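Local coordinates for VP5 (Halorubrum pleomorphic virus 2, PDB 6QGI), which is the envelope protein of a haloarchaeal pleomorphic virus and probably drives fusion of the viral and host membranes, at residues W18-F23 with N103-T108; T108-F113 with F169-G174; G326-G331 with T458-D463. One frame throughout, in Å; residues are numbered along the deposited sequence.

Interaction 1: residues W18-F23 with N103-T108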
loop_
_atom_site.group_PDB
_atom_site.type_symbol
_atom_site.label_atom_id
_atom_site.label_comp_id
_atom_site.label_asym_id
_atom_site.label_seq_id
_atom_site.Cartn_x
_atom_site.Cartn_y
_atom_site.Cartn_z
ATOM N N TRP A 18 1.880 -4.451 8.357
ATOM C CA TRP A 18 2.007 -5.905 8.216
ATOM C C TRP A 18 3.463 -6.366 8.245
ATOM O O TRP A 18 3.739 -7.536 8.524
ATOM C CB TRP A 18 1.349 -6.364 6.909
ATOM C CG TRP A 18 1.965 -5.761 5.684
ATOM C CD1 TRP A 18 1.624 -4.582 5.092
ATOM C CD2 TRP A 18 3.023 -6.318 4.899
ATOM N NE1 TRP A 18 2.447 -4.337 4.022
ATOM C CE2 TRP A 18 3.292 -5.405 3.856
ATOM C CE3 TRP A 18 3.781 -7.499 4.980
ATOM C CZ2 TRP A 18 4.283 -5.638 2.896
ATOM C CZ3 TRP A 18 4.760 -7.732 4.028
ATOM C CH2 TRP A 18 4.997 -6.814 2.995
ATOM N N ALA A 19 4.390 -5.456 7.912
ATOM C CA ALA A 19 5.820 -5.730 7.925
ATOM C C ALA A 19 6.414 -5.400 9.293
ATOM O O ALA A 19 7.577 -5.699 9.537
ATOM C CB ALA A 19 6.506 -4.923 6.834
ATOM N N LEU A 20 5.609 -4.808 10.197
ATOM C CA LEU A 20 6.072 -4.424 11.530
ATOM C C LEU A 20 5.411 -5.216 12.656
ATOM O O LEU A 20 6.082 -5.552 13.628
ATOM C CB LEU A 20 5.840 -2.927 11.759
ATOM C CG LEU A 20 6.736 -1.992 10.970
ATOM C CD1 LEU A 20 6.275 -0.590 11.113
ATOM C CD2 LEU A 20 8.193 -2.104 11.426
ATOM N N ARG A 21 4.101 -5.500 12.539
ATOM C CA ARG A 21 3.336 -6.205 13.573
ATOM C C ARG A 21 2.171 -6.974 12.963
ATOM O O ARG A 21 1.932 -6.841 11.763
ATOM C CB ARG A 21 2.814 -5.180 14.596
ATOM C CG ARG A 21 1.749 -4.256 14.004
ATOM C CD ARG A 21 1.556 -2.988 14.784
ATOM N NE ARG A 21 0.855 -2.004 13.961
ATOM C CZ ARG A 21 1.459 -1.095 13.200
ATOM N NH1 ARG A 21 2.786 -1.028 13.165
ATOM N NH2 ARG A 21 0.747 -0.247 12.476
ATOM N N GLU A 22 1.421 -7.741 13.792
ATOM C CA GLU A 22 0.216 -8.446 13.352
ATOM C C GLU A 22 -0.779 -7.389 12.853
ATOM O O GLU A 22 -1.075 -6.433 13.570
ATOM C CB GLU A 22 -0.367 -9.305 14.485
ATOM C CG GLU A 22 -1.319 -10.379 13.992
ATOM C CD GLU A 22 -2.155 -11.089 15.039
ATOM O OE1 GLU A 22 -2.109 -10.689 16.226
ATOM O OE2 GLU A 22 -2.870 -12.047 14.666
ATOM N N PHE A 23 -1.185 -7.501 11.587
ATOM C CA PHE A 23 -2.042 -6.523 10.919
ATOM C C PHE A 23 -3.445 -7.066 10.676
ATOM O O PHE A 23 -3.617 -8.273 10.492
ATOM C CB PHE A 23 -1.395 -6.115 9.583
ATOM C CG PHE A 23 -1.573 -4.682 9.127
ATOM C CD1 PHE A 23 -1.352 -3.622 10.004
ATOM C CD2 PHE A 23 -1.876 -4.389 7.801
ATOM C CE1 PHE A 23 -1.504 -2.299 9.577
ATOM C CE2 PHE A 23 -2.015 -3.064 7.372
ATOM C CZ PHE A 23 -1.822 -2.028 8.262
ATOM N N ASN A 103 13.373 -14.961 13.808
ATOM C CA ASN A 103 12.353 -15.931 13.442
ATOM C C ASN A 103 10.960 -15.527 13.924
ATOM O O ASN A 103 10.004 -15.710 13.176
ATOM C CB ASN A 103 12.726 -17.316 13.964
ATOM C CG ASN A 103 14.010 -17.860 13.369
ATOM O OD1 ASN A 103 14.408 -17.531 12.247
ATOM N ND2 ASN A 103 14.698 -18.704 14.116
ATOM N N SER A 104 10.848 -14.959 15.140
ATOM C CA SER A 104 9.581 -14.519 15.730
ATOM C C SER A 104 8.989 -13.342 14.955
ATOM O O SER A 104 7.792 -13.341 14.651
ATOM C CB SER A 104 9.777 -14.133 17.194
ATOM O OG SER A 104 8.536 -13.950 17.851
ATOM N N TYR A 105 9.832 -12.350 14.629
ATOM C CA TYR A 105 9.435 -11.160 13.894
ATOM C C TYR A 105 9.134 -11.499 12.419
ATOM O O TYR A 105 8.115 -11.036 11.895
ATOM C CB TYR A 105 10.505 -10.055 14.018
ATOM C CG TYR A 105 10.393 -8.956 12.982
ATOM C CD1 TYR A 105 9.246 -8.171 12.889
ATOM C CD2 TYR A 105 11.430 -8.702 12.093
ATOM C CE1 TYR A 105 9.132 -7.173 11.926
ATOM C CE2 TYR A 105 11.331 -7.697 11.135
ATOM C CZ TYR A 105 10.178 -6.941 11.050
ATOM O OH TYR A 105 10.099 -5.947 10.108
ATOM N N LEU A 106 9.992 -12.304 11.764
ATOM C CA LEU A 106 9.795 -12.670 10.358
ATOM C C LEU A 106 8.615 -13.630 10.180
ATOM O O LEU A 106 8.031 -13.626 9.100
ATOM C CB LEU A 106 11.079 -13.202 9.687
ATOM C CG LEU A 106 12.178 -12.124 9.554
ATOM C CD1 LEU A 106 13.463 -12.687 9.158
ATOM C CD2 LEU A 106 11.821 -11.071 8.555
ATOM N N THR A 107 8.197 -14.364 11.240
ATOM C CA THR A 107 7.006 -15.225 11.190
ATOM C C THR A 107 5.777 -14.316 11.099
ATOM O O THR A 107 4.896 -14.590 10.294
ATOM C CB THR A 107 6.966 -16.198 12.388
ATOM O OG1 THR A 107 7.968 -17.179 12.164
ATOM C CG2 THR A 107 5.625 -16.913 12.553
ATOM N N THR A 108 5.761 -13.211 11.875
ATOM C CA THR A 108 4.677 -12.225 11.898
ATOM C C THR A 108 4.585 -11.520 10.540
ATOM O O THR A 108 3.483 -11.198 10.115
ATOM C CB THR A 108 4.871 -11.239 13.062
ATOM O OG1 THR A 108 5.019 -11.978 14.274
ATOM C CG2 THR A 108 3.711 -10.275 13.218
#
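Tyr105 lays the edge of its ring against the backbone of Ala19 and Leu20, with both carbonyl oxygens close to the ring plane. Its CG stands anti to the backbone N (chi1 163°), which carries the ring off the helix and delivers the hydroxyl to the loop. There Tyr105 OH donates a short hydrogen bond to Ala19 O, 2.6 Å away, meeting it almost along the C=O axis (171°). The ring carbon ortho to the hydroxyl, Tyr105 CE1, lies 3.2 Å from the same Ala19 O. The contact thus docks the loop between strand 11-13 and helix 37-60 onto the long helix 91-133, one of the long helices of the envelope protein's N-terminal region. One turn along the helix, Thr108 points at the loop and presses its methyl against the peptide joining Arg21 to Glu22, with Thr108 CG2 3.5 Å from Glu22 N and 3.7 Å from Arg21 C. The methyl can face outward because it sits anti to the backbone N, while the hydroxyl turns back along the helix: Thr108 OG1 bonds Ser104 O at 3.1 Å, in the carbonyl plane. The side chains of Ala19, Leu20 and Arg21 start away from the helix, so the loop offers mainly backbone. Behind it, Arg21 reaches Asp289 in a salt bridge, and Leu20 O accepts a hydrogen bond from Arg271 NE.

Interaction 2: residues T108-F113 with F169-G174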
loop_
_atom_site.group_PDB
_atom_site.type_symbol
_atom_site.label_atom_id
_atom_site.label_comp_id
_atom_site.label_asym_id
_atom_site.label_seq_id
_atom_site.Cartn_x
_atom_site.Cartn_y
_atom_site.Cartn_z
ATOM N N THR A 108 5.761 -13.211 11.875
ATOM C CA THR A 108 4.677 -12.225 11.898
ATOM C C THR A 108 4.585 -11.520 10.540
ATOM O O THR A 108 3.483 -11.198 10.115
ATOM C CB THR A 108 4.871 -11.239 13.062
ATOM O OG1 THR A 108 5.019 -11.978 14.274
ATOM C CG2 THR A 108 3.711 -10.275 13.218
ATOM N N VAL A 109 5.723 -11.321 9.846
ATOM C CA VAL A 109 5.753 -10.685 8.524
ATOM C C VAL A 109 5.242 -11.698 7.493
ATOM O O VAL A 109 4.331 -11.359 6.735
ATOM C CB VAL A 109 7.147 -10.096 8.154
ATOM C CG1 VAL A 109 7.168 -9.544 6.732
ATOM C CG2 VAL A 109 7.564 -9.018 9.146
ATOM N N GLN A 110 5.793 -12.936 7.489
ATOM C CA GLN A 110 5.383 -14.015 6.572
ATOM C C GLN A 110 3.899 -14.347 6.711
ATOM O O GLN A 110 3.221 -14.508 5.699
ATOM C CB GLN A 110 6.190 -15.293 6.815
ATOM C CG GLN A 110 7.645 -15.236 6.391
ATOM C CD GLN A 110 8.425 -16.383 6.985
ATOM O OE1 GLN A 110 8.241 -16.771 8.148
ATOM N NE2 GLN A 110 9.325 -16.944 6.200
ATOM N N SER A 111 3.396 -14.439 7.964
ATOM C CA SER A 111 1.995 -14.743 8.262
ATOM C C SER A 111 1.074 -13.683 7.704
ATOM O O SER A 111 0.084 -14.037 7.081
ATOM C CB SER A 111 1.763 -14.891 9.763
ATOM O OG SER A 111 2.575 -15.928 10.284
ATOM N N ASN A 112 1.401 -12.393 7.900
ATOM C CA ASN A 112 0.587 -11.283 7.399
ATOM C C ASN A 112 0.500 -11.305 5.884
ATOM O O ASN A 112 -0.585 -11.121 5.339
ATOM C CB ASN A 112 1.139 -9.945 7.872
ATOM C CG ASN A 112 0.900 -9.660 9.328
ATOM O OD1 ASN A 112 -0.092 -10.083 9.935
ATOM N ND2 ASN A 112 1.821 -8.937 9.929
ATOM N N PHE A 113 1.641 -11.560 5.214
ATOM C CA PHE A 113 1.767 -11.639 3.765
ATOM C C PHE A 113 0.951 -12.812 3.198
ATOM O O PHE A 113 0.302 -12.664 2.165
ATOM C CB PHE A 113 3.253 -11.765 3.389
ATOM C CG PHE A 113 3.558 -11.971 1.925
ATOM C CD1 PHE A 113 3.615 -10.896 1.053
ATOM C CD2 PHE A 113 3.857 -13.235 1.432
ATOM C CE1 PHE A 113 3.903 -11.089 -0.299
ATOM C CE2 PHE A 113 4.148 -13.425 0.081
ATOM C CZ PHE A 113 4.177 -12.350 -0.773
ATOM N N PHE A 169 3.280 -24.186 4.209
ATOM C CA PHE A 169 4.501 -23.391 4.298
ATOM C C PHE A 169 5.054 -23.391 5.714
ATOM O O PHE A 169 4.317 -23.146 6.669
ATOM C CB PHE A 169 4.244 -21.949 3.824
ATOM C CG PHE A 169 5.442 -21.028 3.922
ATOM C CD1 PHE A 169 6.449 -21.064 2.965
ATOM C CD2 PHE A 169 5.559 -20.118 4.967
ATOM C CE1 PHE A 169 7.554 -20.218 3.059
ATOM C CE2 PHE A 169 6.657 -19.260 5.047
ATOM C CZ PHE A 169 7.644 -19.313 4.091
ATOM N N THR A 170 6.362 -23.634 5.840
ATOM C CA THR A 170 7.036 -23.634 7.131
ATOM C C THR A 170 7.540 -22.210 7.403
ATOM O O THR A 170 8.348 -21.682 6.635
ATOM C CB THR A 170 8.152 -24.691 7.176
ATOM O OG1 THR A 170 7.664 -25.927 6.643
ATOM C CG2 THR A 170 8.693 -24.908 8.592
ATOM N N LEU A 171 7.049 -21.594 8.491
ATOM C CA LEU A 171 7.432 -20.245 8.898
ATOM C C LEU A 171 8.818 -20.252 9.549
ATOM O O LEU A 171 9.338 -21.326 9.876
ATOM C CB LEU A 171 6.373 -19.660 9.850
ATOM C CG LEU A 171 4.967 -19.496 9.258
ATOM C CD1 LEU A 171 3.918 -19.395 10.335
ATOM C CD2 LEU A 171 4.888 -18.298 8.346
ATOM N N ALA A 172 9.426 -19.055 9.722
ATOM C CA ALA A 172 10.747 -18.897 10.338
ATOM C C ALA A 172 10.763 -19.473 11.749
ATOM O O ALA A 172 11.761 -20.056 12.170
ATOM C CB ALA A 172 11.134 -17.437 10.362
ATOM N N ASP A 173 9.617 -19.366 12.446
ATOM C CA ASP A 173 9.343 -19.892 13.784
ATOM C C ASP A 173 9.474 -21.413 13.814
ATOM O O ASP A 173 9.702 -21.989 14.881
ATOM C CB ASP A 173 7.907 -19.504 14.203
ATOM C CG ASP A 173 7.725 -19.140 15.659
ATOM O OD1 ASP A 173 8.577 -19.541 16.487
ATOM O OD2 ASP A 173 6.728 -18.457 15.978
ATOM N N GLY A 174 9.299 -22.040 12.654
ATOM C CA GLY A 174 9.345 -23.487 12.513
ATOM C C GLY A 174 7.960 -24.097 12.473
ATOM O O GLY A 174 7.816 -25.291 12.194
#
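Gln110 is the hub, running out from helix 91-133 into the turn of the beta-hairpin formed by strands 167-170 and 176-186. Its CG lies anti to the carbonyl carbon (chi1 -71°) and the chain stays extended beyond it, so the amide reaches the hairpin backbone. Gln110 OE1 accepts the N-H of Ala172 at 3.0 Å; the bond is fairly straight (160° at the hydrogen) and uses an in-plane lone pair. The other end of the amide, NE2, stands at the rim of the Phe169 ring, 3.6 Å from Phe169 CZ, with amide and ring planes crossing at 86°. Leu171 lies alongside the glutamine stem: its CD2 touches Gln110 CB at 3.6 Å, while its CD1 lies 3.7 Å from Ser111 OG. That hydroxyl is held by Thr107 O of the preceding helical turn. Further out, Phe169 also packs on Leu114, and its backbone is hydrogen-bonded to Met177 of the adjoining strand. Thr107 OG1 takes the N-H of Asp173, so the helix receives two successive amides of the turn, one through Gln110 and one through Thr107. Residues Leu171 to Gly174 form a type I turn, closed by Gly174 N donating to Leu171 O at 2.9 Å.

Interaction 3: residues G326-G331 with T458-D463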
loop_
_atom_site.group_PDB
_atom_site.type_symbol
_atom_site.label_atom_id
_atom_site.label_comp_id
_atom_site.label_asym_id
_atom_site.label_seq_id
_atom_site.Cartn_x
_atom_site.Cartn_y
_atom_site.Cartn_z
ATOM N N GLY A 326 16.206 10.743 -5.374
ATOM C CA GLY A 326 16.345 12.102 -4.886
ATOM C C GLY A 326 17.736 12.666 -5.116
ATOM O O GLY A 326 18.620 11.974 -5.629
ATOM N N PRO A 327 17.965 13.937 -4.741
ATOM C CA PRO A 327 17.010 14.847 -4.098
ATOM C C PRO A 327 16.039 15.490 -5.082
ATOM O O PRO A 327 16.447 16.019 -6.113
ATOM C CB PRO A 327 17.919 15.895 -3.443
ATOM C CG PRO A 327 19.126 15.950 -4.323
ATOM C CD PRO A 327 19.292 14.562 -4.899
ATOM N N LEU A 328 14.747 15.413 -4.759
ATOM C CA LEU A 328 13.664 16.022 -5.525
ATOM C C LEU A 328 13.826 17.535 -5.450
ATOM O O LEU A 328 14.225 18.050 -4.403
ATOM C CB LEU A 328 12.301 15.560 -4.985
ATOM C CG LEU A 328 12.106 14.046 -4.851
ATOM C CD1 LEU A 328 10.745 13.719 -4.326
ATOM C CD2 LEU A 328 12.336 13.333 -6.179
ATOM N N GLU A 329 13.598 18.233 -6.567
ATOM C CA GLU A 329 13.824 19.673 -6.667
ATOM C C GLU A 329 12.556 20.454 -7.033
ATOM O O GLU A 329 11.688 19.939 -7.746
ATOM C CB GLU A 329 14.931 19.957 -7.705
ATOM C CG GLU A 329 16.259 19.275 -7.388
ATOM C CD GLU A 329 17.242 19.029 -8.521
ATOM O OE1 GLU A 329 16.900 19.284 -9.700
ATOM O OE2 GLU A 329 18.362 18.559 -8.219
ATOM N N SER A 330 12.476 21.713 -6.559
ATOM C CA SER A 330 11.362 22.636 -6.802
ATOM C C SER A 330 11.312 23.047 -8.277
ATOM O O SER A 330 12.354 23.328 -8.876
ATOM C CB SER A 330 11.495 23.871 -5.915
ATOM O OG SER A 330 10.313 24.652 -5.915
ATOM N N GLY A 331 10.109 23.033 -8.846
ATOM C CA GLY A 331 9.838 23.383 -10.240
ATOM C C GLY A 331 10.012 22.256 -11.242
ATOM O O GLY A 331 9.706 22.428 -12.427
ATOM N N THR A 458 14.954 25.088 -2.631
ATOM C CA THR A 458 14.967 24.556 -4.000
ATOM C C THR A 458 15.174 23.034 -4.085
ATOM O O THR A 458 14.935 22.460 -5.150
ATOM C CB THR A 458 16.055 25.255 -4.823
ATOM O OG1 THR A 458 17.320 25.090 -4.179
ATOM C CG2 THR A 458 15.758 26.727 -5.047
ATOM N N ALA A 459 15.618 22.385 -2.994
ATOM C CA ALA A 459 15.873 20.943 -2.999
ATOM C C ALA A 459 15.415 20.258 -1.708
ATOM O O ALA A 459 15.213 20.914 -0.682
ATOM C CB ALA A 459 17.358 20.681 -3.222
ATOM N N THR A 460 15.262 18.922 -1.775
ATOM C CA THR A 460 14.867 18.072 -0.651
ATOM C C THR A 460 16.095 17.379 -0.038
ATOM O O THR A 460 17.114 17.218 -0.711
ATOM C CB THR A 460 13.824 17.023 -1.090
ATOM O OG1 THR A 460 14.341 16.252 -2.173
ATOM C CG2 THR A 460 12.477 17.630 -1.450
ATOM N N SER A 461 15.990 16.977 1.243
ATOM C CA SER A 461 17.027 16.263 1.992
ATOM C C SER A 461 16.372 15.114 2.757
ATOM O O SER A 461 15.578 15.352 3.673
ATOM C CB SER A 461 17.780 17.206 2.929
ATOM O OG SER A 461 18.728 16.514 3.725
ATOM N N PHE A 462 16.678 13.872 2.349
ATOM C CA PHE A 462 16.110 12.660 2.941
ATOM C C PHE A 462 16.991 12.134 4.073
ATOM O O PHE A 462 18.210 12.039 3.932
ATOM C CB PHE A 462 15.862 11.583 1.861
ATOM C CG PHE A 462 14.754 11.985 0.915
ATOM C CD1 PHE A 462 13.423 11.768 1.245
ATOM C CD2 PHE A 462 15.039 12.640 -0.278
ATOM C CE1 PHE A 462 12.399 12.193 0.398
ATOM C CE2 PHE A 462 14.013 13.073 -1.121
ATOM C CZ PHE A 462 12.700 12.852 -0.774
ATOM N N ASP A 463 16.355 11.838 5.214
ATOM C CA ASP A 463 17.006 11.338 6.418
ATOM C C ASP A 463 16.514 9.947 6.796
ATOM O O ASP A 463 15.325 9.637 6.697
ATOM C CB ASP A 463 16.774 12.293 7.606
ATOM C CG ASP A 463 17.540 13.604 7.569
ATOM O OD1 ASP A 463 18.707 13.605 7.102
ATOM O OD2 ASP A 463 16.991 14.624 8.043
#
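The two extended segments run roughly antiparallel, their end-to-end directions 149° apart, and meet at a single beta bridge in which Glu329 and Ala459 form a non-hydrogen-bonded pair. This bridge ties the loop between strands 312-320 and 333-334 to the loop that follows strand 443-450 and precedes helix 476-496, beside the antiparallel strands 297-299, 312-320 and 443-450. Two backbone bonds flank it. Ser330 N donates to Thr458 O at 2.9 Å, nearly straight (168°) although the donor sits above the carbonyl plane; on the other flank Thr460 N reaches Leu328 O at 3.0 Å, almost along the C=O axis but bent at the hydrogen (135°). Thr460 grips that carbonyl twice. Its hydroxyl occupies the crowded position between backbone N and carbonyl carbon, and from there Thr460 OG1 donates to Leu328 O at 2.9 Å, in plane and on a lone pair. The threonine side chain crosses that of Leu328 obliquely, OG1 resting 3.5 Å from Leu328 CB. Phe462, two residues on, also points toward the first loop; Leu328 CD1 meets the edge of its ring at CZ, 4.1 Å away. Both residues lie on Phe318 of strand 312-320, and Leu328 further packs on Ile445, so this face of the bridge joins the apolar side of the neighbouring strands. Pro327, which follows a cis peptide bond, is set close beside segment 458-463, with Pro327 CB 3.1 Å from Thr460 O.

Overall arrangement
Interactions 1 and 2 are neighbours, their centres 8 Å apart, and share Thr108 on helix 91-133: the helix holds the loop 18-23 and the hairpin turn 169-174 on different parts of its surface. Asn112 links them further, its ND2 bonding Trp18 O and its OD1 bonding Phe23 N. Interaction 3 lies apart, with centres 33 Å from interaction 1 and 38 Å from interaction 2, in the beta-rich part of the chain. The three follow one another along the sequence without overlapping loops. In this putative fusion protein, interactions 1 and 2 thus tie a loop and a hairpin turn to one helix, while interaction 3 joins two loops in the later, strand-rich part.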